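Local coordinates for polyketide synthase PksJ (Bacillus subtilis subsp. subtilis, PDB 4J1Q), which carries a ketoreductase domain that uses NADPH for stereoselective alpha- and beta-ketoreduction on the bacillaene polyketide assembly line, at residues A[154-157]-A[158-162]; A[237-240]-A[241-245]. All blocks are in the same frame, centred on the assembly; numbering follows the deposited sequence.

Contact 1: residues A[154-157]-A[158-162]; sequences IDLH and LKLKD
Leu160 N donates to Leu156 O over 3.1 Å and Lys161 N to His157 O over 2.9 Å, two successive i-to-i+4 bonds of the first turn of helix 156-164. Both are close to straight, with N-H...O angles of 168° and 165°. The buried side of this turn is made by leucines one turn apart: Leu156 CD1 lies 4.1 Å from Leu160 CG, the two side chains meeting at a slant. Leu156 also reaches Ile147 and Leu160 reaches Ile145, both on strand 140-147, a plain case of a helix laid on its sheet by an i, i+4 apolar pair.

Asp155, at the N-cap position, makes no capping bond with its side chain. With CG anti to the backbone N, its carboxylate extends across the Lys159 chain at about a right angle, and OD2 comes to 3.1 Å from Lys159 CE. The bend at the end of the lysine chain (chi4 -67°) turns the ammonium off, leaving Lys159 NZ 4.0 Å from Asp155 OD2, beyond a salt bridge. His157 and Leu158 run side by side, pointing the same way, with His157 CE1 3.4 Å from Leu158 CG. The imidazole also meets the ring of His65, the planes almost parallel, while Lys161 lays its CG against His157 O.

Chemically, the first turn rests on main-chain bonds and leucine packing; the attraction between Asp155 and Lys159 is probably a modest electrostatic addition, and the partial positive charge of the helix N terminus would probably favour the carboxylate of Asp155 there, even without a capping bond.

Contact 2: residues A[237-240]-A[241-245]; sequences SVLS and EDKEN. With NDP (NADPH dihydro-nicotinamide-adenine-dinucleotide phosphate), chain B.
O2X on the 2'-phosphate of NADPH is gripped twice by Ser237: the backbone N donates to it over 2.8 Å, with an N-H...O angle of 153°, and the hydroxyl OG donates over the same 2.8 Å. Main chain and side chain can converge on one oxygen because OG sits beside the backbone N, anti to the carbonyl carbon (chi1 -68°). Recognition of this phosphate, the group that distinguishes NADPH from NADH, is a textbook task of the loop after the second strand of a Rossmann fold.

Farther along, the loop turns into helix 241-252. Ser240 O accepts the first-turn bond from Glu244 N at 3.3 Å, long but straight, while the Ser240 hydroxyl makes no capping bond; OG lies instead 3.5 Å from Lys243 CG. Leu239 crosses both Lys243 and Glu244 at about a right angle. One of its methyls, CD2, packs on Lys243 CB at 3.7 Å, while Leu239 CD1 merely comes close to Glu244 OE1 at 3.3 Å. The Lys243 chain bends away beyond its CB, carrying NZ to a hydrogen bond with Ala211 O.

Leu239 also touches Ala211 and, farther along the helix, Leu247. The loop runs from strand 230-234 to helix 241-252, with Ser237 O hydrogen-bonded to the hydroxyl of Tyr259 at the end of neighbouring strand 256-259.

Followed from the N terminus, the chain reaches contact 1 first, where the loop after strand 140-147 closes into helix 156-164 before strand 171-175. It then passes through strands 178-186 and 204-208 and helix 213-226, and contact 2 closes the loop between strand 230-234 and helix 241-252. The two are strictly in series, neither nested nor crossed. The centres of contacts 1 and 2 lie about 57 Å apart, on opposite sides of the chain's centre. Between contact 1 and contact 2 the nearest atoms are about 44 Å apart. Both illustrate the same principle, a loop settling into a helix's first turn, but only contact 2 touches the cofactor; contact 1 belongs to the N-terminal alpha/beta half, remote from NADPH.

Contact 1: residues A[154-157]-A[158-162]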
ATOM      1  N   ILE A 154      -3.746  -2.435  30.977  1.00127.00           N
ATOM      2  CA  ILE A 154      -3.496  -1.182  31.687  1.00132.21           C
ATOM      3  C   ILE A 154      -2.029  -1.070  32.076  1.00125.39           C
ATOM      4  O   ILE A 154      -1.658  -0.297  32.957  1.00124.02           O
ATOM      5  CB  ILE A 154      -4.403  -1.022  32.927  1.00136.31           C
ATOM      6  CG1 ILE A 154      -5.827  -0.640  32.506  1.00131.65           C
ATOM      7  CG2 ILE A 154      -3.844   0.036  33.864  1.00131.62           C
ATOM      8  CD1 ILE A 154      -6.712  -1.820  32.147  1.00122.84           C
ATOM      9  N   ASP A 155      -1.202  -1.855  31.398  1.00119.12           N
ATOM     10  CA  ASP A 155       0.237  -1.709  31.480  1.00109.30           C
ATOM     11  C   ASP A 155       0.716  -0.785  30.355  1.00101.56           C
ATOM     12  O   ASP A 155       1.911  -0.665  30.091  1.00103.35           O
ATOM     13  CB  ASP A 155       0.891  -3.081  31.344  1.00102.96           C
ATOM     14  CG  ASP A 155       2.391  -3.010  31.398  1.00101.60           C
ATOM     15  OD1 ASP A 155       2.918  -1.941  31.779  1.00103.20           O
ATOM     16  OD2 ASP A 155       3.039  -4.023  31.071  1.00 94.69           O
ATOM     17  N   LEU A 156      -0.239  -0.171  29.670  1.00 86.14           N
ATOM     18  CA  LEU A 156       0.018   0.387  28.350  1.00 79.55           C
ATOM     19  C   LEU A 156       1.061   1.515  28.367  1.00 82.31           C
ATOM     20  O   LEU A 156       1.986   1.536  27.549  1.00 76.85           O
ATOM     21  CB  LEU A 156      -1.289   0.874  27.732  1.00 74.37           C
ATOM     22  CG  LEU A 156      -1.184   1.513  26.356  1.00 73.09           C
ATOM     23  CD1 LEU A 156      -0.490   0.562  25.383  1.00 69.34           C
ATOM     24  CD2 LEU A 156      -2.580   1.884  25.875  1.00 72.45           C
ATOM     25  N   HIS A 157       0.911   2.434  29.317  1.00 84.67           N
ATOM     26  CA  HIS A 157       1.703   3.664  29.353  1.00 86.61           C
ATOM     27  C   HIS A 157       3.196   3.441  29.419  1.00 87.51           C
ATOM     28  O   HIS A 157       3.964   4.180  28.801  1.00 91.39           O
ATOM     29  CB  HIS A 157       1.243   4.565  30.501  1.00104.93           C
ATOM     30  CG  HIS A 157       1.261   3.884  31.856  1.00117.31           C
ATOM     31  ND1 HIS A 157       2.401   3.650  32.535  1.00119.95           N
ATOM     32  CD2 HIS A 157       0.224   3.389  32.650  1.00120.28           C
ATOM     33  CE1 HIS A 157       2.114   3.030  33.692  1.00123.83           C
ATOM     34  NE2 HIS A 157       0.783   2.868  33.760  1.00128.95           N
ATOM     35  N   LEU A 158       3.630   2.444  30.183  1.00 89.83           N
ATOM     36  CA  LEU A 158       5.058   2.103  30.267  1.00 90.36           C
ATOM     37  C   LEU A 158       5.611   1.630  28.915  1.00 83.56           C
ATOM     38  O   LEU A 158       6.722   1.987  28.515  1.00 81.91           O
ATOM     39  CB  LEU A 158       5.311   1.050  31.357  1.00 91.32           C
ATOM     40  CG  LEU A 158       5.000   1.470  32.802  1.00100.01           C
ATOM     41  CD1 LEU A 158       5.167   0.317  33.779  1.00102.49           C
ATOM     42  CD2 LEU A 158       5.861   2.648  33.236  1.00 98.88           C
ATOM     43  N   LYS A 159       4.819   0.844  28.198  1.00 80.56           N
ATOM     44  CA  LYS A 159       5.238   0.379  26.881  1.00 70.26           C
ATOM     45  C   LYS A 159       5.449   1.555  25.939  1.00 67.40           C
ATOM     46  O   LYS A 159       6.489   1.670  25.289  1.00 63.02           O
ATOM     47  CB  LYS A 159       4.204  -0.579  26.297  1.00 73.05           C
ATOM     48  CG  LYS A 159       4.329  -1.995  26.817  1.00 74.57           C
ATOM     49  CD  LYS A 159       2.971  -2.587  27.135  1.00 79.12           C
ATOM     50  CE  LYS A 159       3.126  -3.852  27.972  1.00 86.05           C
ATOM     51  NZ  LYS A 159       3.765  -4.953  27.201  1.00 84.65           N
ATOM     52  N   LEU A 160       4.449   2.421  25.855  1.00 66.94           N
ATOM     53  CA  LEU A 160       4.536   3.574  24.972  1.00 63.41           C
ATOM     54  C   LEU A 160       5.761   4.377  25.360  1.00 68.01           C
ATOM     55  O   LEU A 160       6.586   4.725  24.498  1.00 62.17           O
ATOM     56  CB  LEU A 160       3.288   4.447  25.092  1.00 62.53           C
ATOM     57  CG  LEU A 160       1.971   3.780  24.691  1.00 63.72           C
ATOM     58  CD1 LEU A 160       0.835   4.782  24.771  1.00 66.57           C
ATOM     59  CD2 LEU A 160       2.071   3.219  23.288  1.00 58.61           C
ATOM     60  N   LYS A 161       5.897   4.617  26.672  1.00 67.15           N
ATOM     61  CA  LYS A 161       7.088   5.223  27.226  1.00 68.94           C
ATOM     62  C   LYS A 161       8.339   4.420  26.884  1.00 66.71           C
ATOM     63  O   LYS A 161       9.348   4.979  26.445  1.00 69.01           O
ATOM     64  CB  LYS A 161       6.963   5.398  28.750  1.00 76.20           C
ATOM     65  CG  LYS A 161       5.870   6.358  29.181  1.00 82.60           C
ATOM     66  CD  LYS A 161       5.763   6.473  30.696  1.00 96.28           C
ATOM     67  CE  LYS A 161       4.653   7.443  31.083  1.00101.60           C
ATOM     68  NZ  LYS A 161       4.527   7.659  32.547  1.00113.86           N
ATOM     69  N   ASP A 162       8.272   3.109  27.060  1.00 64.63           N
ATOM     70  CA  ASP A 162       9.399   2.251  26.688  1.00 68.38           C
ATOM     71  C   ASP A 162       9.654   2.222  25.150  1.00 68.61           C
ATOM     72  O   ASP A 162      10.805   2.230  24.689  1.00 69.24           O
ATOM     73  CB  ASP A 162       9.208   0.836  27.248  1.00 71.96           C
ATOM     74  CG  ASP A 162       9.735   0.691  28.685  1.00 86.13           C
ATOM     75  OD1 ASP A 162       9.687   1.682  29.451  1.00 86.13           O
ATOM     76  OD2 ASP A 162      10.226  -0.412  29.047  1.00 96.94           O
TER

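Contact 2: residues A[237-240]-A[241-245]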
ATOM      1  N   SER A 237      -9.662   8.250 -18.432  1.00 60.20           N
ATOM      2  CA  SER A 237      -9.535   9.014 -19.661  1.00 63.28           C
ATOM      3  C   SER A 237     -10.207   8.282 -20.815  1.00 69.28           C
ATOM      4  O   SER A 237     -10.211   7.056 -20.860  1.00 70.07           O
ATOM      5  CB  SER A 237      -8.067   9.213 -20.003  1.00 59.39           C
ATOM      6  OG  SER A 237      -7.447  10.047 -19.071  1.00 64.06           O
ATOM      7  N   VAL A 238     -10.804   9.048 -21.720  1.00 67.93           N
ATOM      8  CA  VAL A 238     -10.939   8.653 -23.116  1.00 71.63           C
ATOM      9  C   VAL A 238      -9.591   8.252 -23.717  1.00 66.12           C
ATOM     10  O   VAL A 238      -8.606   8.950 -23.545  1.00 74.45           O
ATOM     11  CB  VAL A 238     -11.553   9.813 -23.940  1.00 75.75           C
ATOM     12  CG1 VAL A 238     -11.639   9.442 -25.418  1.00 74.11           C
ATOM     13  CG2 VAL A 238     -12.930  10.159 -23.396  1.00 77.10           C
ATOM     14  N   LEU A 239      -9.560   7.155 -24.452  1.00 69.69           N
ATOM     15  CA  LEU A 239      -8.336   6.702 -25.105  1.00 80.19           C
ATOM     16  C   LEU A 239      -7.867   7.682 -26.156  1.00 87.81           C
ATOM     17  O   LEU A 239      -8.645   8.063 -27.027  1.00 91.47           O
ATOM     18  CB  LEU A 239      -8.562   5.341 -25.771  1.00 86.32           C
ATOM     19  CG  LEU A 239      -8.522   4.111 -24.874  1.00 92.01           C
ATOM     20  CD1 LEU A 239      -8.509   2.838 -25.707  1.00 94.69           C
ATOM     21  CD2 LEU A 239      -7.335   4.138 -23.921  1.00 92.24           C
ATOM     22  N   SER A 240      -6.581   8.022 -26.120  1.00 93.17           N
ATOM     23  CA  SER A 240      -5.949   8.691 -27.256  1.00102.54           C
ATOM     24  C   SER A 240      -5.738   7.703 -28.402  1.00102.40           C
ATOM     25  O   SER A 240      -5.979   6.504 -28.243  1.00100.48           O
ATOM     26  CB  SER A 240      -4.619   9.322 -26.847  1.00 95.97           C
ATOM     27  OG  SER A 240      -3.732   8.342 -26.342  1.00106.19           O
ATOM     28  N   GLU A 241      -5.318   8.213 -29.559  1.00106.71           N
ATOM     29  CA  GLU A 241      -5.174   7.385 -30.755  1.00116.12           C
ATOM     30  C   GLU A 241      -4.139   6.288 -30.537  1.00109.58           C
ATOM     31  O   GLU A 241      -4.371   5.122 -30.859  1.00100.26           O
ATOM     32  CB  GLU A 241      -4.771   8.246 -31.954  1.00118.05           C
ATOM     33  CG  GLU A 241      -5.830   9.251 -32.381  1.00117.80           C
ATOM     34  CD  GLU A 241      -5.372  10.116 -33.543  1.00122.08           C
ATOM     35  OE1 GLU A 241      -4.381  10.853 -33.360  1.00118.99           O
ATOM     36  OE2 GLU A 241      -5.981  10.043 -34.638  1.00118.52           O
ATOM     37  N   ASP A 242      -2.996   6.679 -29.983  1.00105.35           N
ATOM     38  CA  ASP A 242      -1.856   5.781 -29.856  1.00104.47           C
ATOM     39  C   ASP A 242      -2.190   4.633 -28.917  1.00101.83           C
ATOM     40  O   ASP A 242      -1.860   3.475 -29.188  1.00104.90           O
ATOM     41  CB  ASP A 242      -0.623   6.551 -29.370  1.00 98.52           C
ATOM     42  CG  ASP A 242      -0.128   7.562 -30.399  1.00102.61           C
ATOM     43  OD1 ASP A 242      -0.488   7.425 -31.584  1.00105.79           O
ATOM     44  OD2 ASP A 242       0.617   8.494 -30.039  1.00100.00           O
ATOM     45  N   LYS A 243      -2.933   4.950 -27.863  1.00 95.43           N
ATOM     46  CA  LYS A 243      -3.411   3.928 -26.945  1.00 95.56           C
ATOM     47  C   LYS A 243      -4.248   2.886 -27.672  1.00 95.96           C
ATOM     48  O   LYS A 243      -4.024   1.688 -27.523  1.00107.12           O
ATOM     49  CB  LYS A 243      -4.199   4.552 -25.793  1.00 85.91           C
ATOM     50  CG  LYS A 243      -3.332   5.262 -24.767  1.00 86.07           C
ATOM     51  CD  LYS A 243      -2.515   4.275 -23.945  1.00 77.38           C
ATOM     52  CE  LYS A 243      -1.353   4.951 -23.221  1.00 77.67           C
ATOM     53  NZ  LYS A 243      -1.798   5.867 -22.132  1.00 69.64           N
ATOM     54  N   GLU A 244      -5.200   3.344 -28.474  1.00100.23           N
ATOM     55  CA  GLU A 244      -5.995   2.439 -29.294  1.00100.31           C
ATOM     56  C   GLU A 244      -5.097   1.687 -30.269  1.00 99.06           C
ATOM     57  O   GLU A 244      -5.290   0.493 -30.519  1.00 98.11           O
ATOM     58  CB  GLU A 244      -7.081   3.214 -30.045  1.00111.79           C
ATOM     59  CG  GLU A 244      -8.021   2.341 -30.866  1.00132.02           C
ATOM     60  CD  GLU A 244      -8.860   1.411 -30.011  1.00132.29           C
ATOM     61  OE1 GLU A 244      -8.916   1.624 -28.780  1.00137.56           O
ATOM     62  OE2 GLU A 244      -9.465   0.471 -30.569  1.00126.70           O
ATOM     63  N   ASN A 245      -4.099   2.388 -30.795  1.00101.09           N
ATOM     64  CA  ASN A 245      -3.112   1.779 -31.681  1.00109.07           C
ATOM     65  C   ASN A 245      -2.265   0.751 -30.957  1.00111.10           C
ATOM     66  O   ASN A 245      -2.061  -0.362 -31.452  1.00113.89           O
ATOM     67  CB  ASN A 245      -2.217   2.851 -32.296  1.00109.80           C
ATOM     68  CG  ASN A 245      -2.896   3.586 -33.429  1.00106.12           C
ATOM     69  OD1 ASN A 245      -3.541   2.973 -34.275  1.00108.64           O
ATOM     70  ND2 ASN A 245      -2.790   4.908 -33.428  1.00108.03           N
TER
HETATM   71  PA  NDP B 501       0.402   5.290 -14.732  1.00 42.82           P
HETATM   72  O1A NDP B 501       0.046   6.657 -14.136  1.00 51.22           O
HETATM   73  O2A NDP B 501       0.950   5.104 -16.113  1.00 35.80           O
HETATM   74  O5B NDP B 501      -0.846   4.314 -14.535  1.00 31.83           O
HETATM   75  C5B NDP B 501      -1.889   4.633 -13.610  1.00 31.17           C
HETATM   76  C4B NDP B 501      -3.184   4.523 -14.398  1.00 24.24           C
HETATM   77  O4B NDP B 501      -4.277   4.610 -13.482  1.00 28.89           O
HETATM   78  C3B NDP B 501      -3.338   5.721 -15.323  1.00 25.25           C
HETATM   79  O3B NDP B 501      -3.479   5.130 -16.645  1.00 35.86           O
HETATM   80  C2B NDP B 501      -4.631   6.406 -14.887  1.00 22.89           C
HETATM   81  O2B NDP B 501      -5.479   6.683 -16.044  1.00 29.46           O
HETATM   82  C1B NDP B 501      -5.345   5.351 -14.062  1.00 19.91           C
HETATM   83  N9A NDP B 501      -6.113   6.045 -12.985  1.00 20.36           N
HETATM   84  C8A NDP B 501      -5.669   7.070 -12.174  1.00 13.95           C
HETATM   85  N7A NDP B 501      -6.706   7.406 -11.313  1.00 16.99           N
HETATM   86  C5A NDP B 501      -7.778   6.530 -11.560  1.00 14.77           C
HETATM   87  C6A NDP B 501      -9.056   6.389 -11.025  1.00 19.31           C
HETATM   88  N6A NDP B 501      -9.537   7.220 -10.044  1.00 17.86           N
HETATM   89  N1A NDP B 501      -9.879   5.415 -11.510  1.00 24.24           N
HETATM   90  C2A NDP B 501      -9.477   4.612 -12.526  1.00 18.82           C
HETATM   91  N3A NDP B 501      -8.257   4.765 -13.084  1.00 26.12           N
HETATM   92  C4A NDP B 501      -7.371   5.687 -12.596  1.00 17.05           C
HETATM   93  O3  NDP B 501       1.402   4.585 -13.680  1.00 37.32           O
HETATM   94  PN  NDP B 501       1.941   3.098 -13.921  1.00 41.65           P
HETATM   95  O1N NDP B 501       3.453   3.290 -14.004  1.00 37.32           O
HETATM   96  O2N NDP B 501       1.103   2.364 -14.951  1.00 43.77           O
HETATM   97  O5D NDP B 501       1.624   2.418 -12.490  1.00 39.28           O
HETATM   98  C5D NDP B 501       0.715   1.321 -12.327  1.00 35.06           C
HETATM   99  C4D NDP B 501       0.518   1.096 -10.810  1.00 40.63           C
HETATM  100  O4D NDP B 501       1.734   0.547 -10.257  1.00 36.72           O
HETATM  101  C3D NDP B 501       0.276   2.424 -10.079  1.00 27.77           C
HETATM  102  O3D NDP B 501      -0.755   2.272  -9.075  1.00 30.05           O
HETATM  103  C2D NDP B 501       1.605   2.740  -9.466  1.00 32.03           C
HETATM  104  O2D NDP B 501       1.395   3.440  -8.235  1.00 30.21           O
HETATM  105  C1D NDP B 501       2.279   1.377  -9.254  1.00 36.34           C
HETATM  106  N1N NDP B 501       3.739   1.472  -9.387  1.00 40.01           N
HETATM  107  C2N NDP B 501       4.329   1.798 -10.573  1.00 43.51           C
HETATM  108  C3N NDP B 501       5.732   1.945 -10.682  1.00 35.44           C
HETATM  109  C7N NDP B 501       6.367   2.295 -12.029  1.00 55.92           C
HETATM  110  O7N NDP B 501       7.581   2.100 -12.174  1.00 48.88           O
HETATM  111  N7N NDP B 501       5.640   2.892 -13.003  1.00 38.74           N
HETATM  112  C4N NDP B 501       6.544   1.811  -9.525  1.00 34.57           C
HETATM  113  C5N NDP B 501       5.902   1.505  -8.308  1.00 38.42           C
HETATM  114  C6N NDP B 501       4.495   1.353  -8.277  1.00 40.20           C
HETATM  115  P2B NDP B 501      -6.553   7.897 -16.040  1.00 28.03           P
HETATM  116  O1X NDP B 501      -5.700   9.097 -15.574  1.00 30.05           O
HETATM  117  O2X NDP B 501      -7.004   7.835 -17.494  1.00 30.16           O
HETATM  118  O3X NDP B 501      -7.631   7.521 -15.044  1.00 26.66           O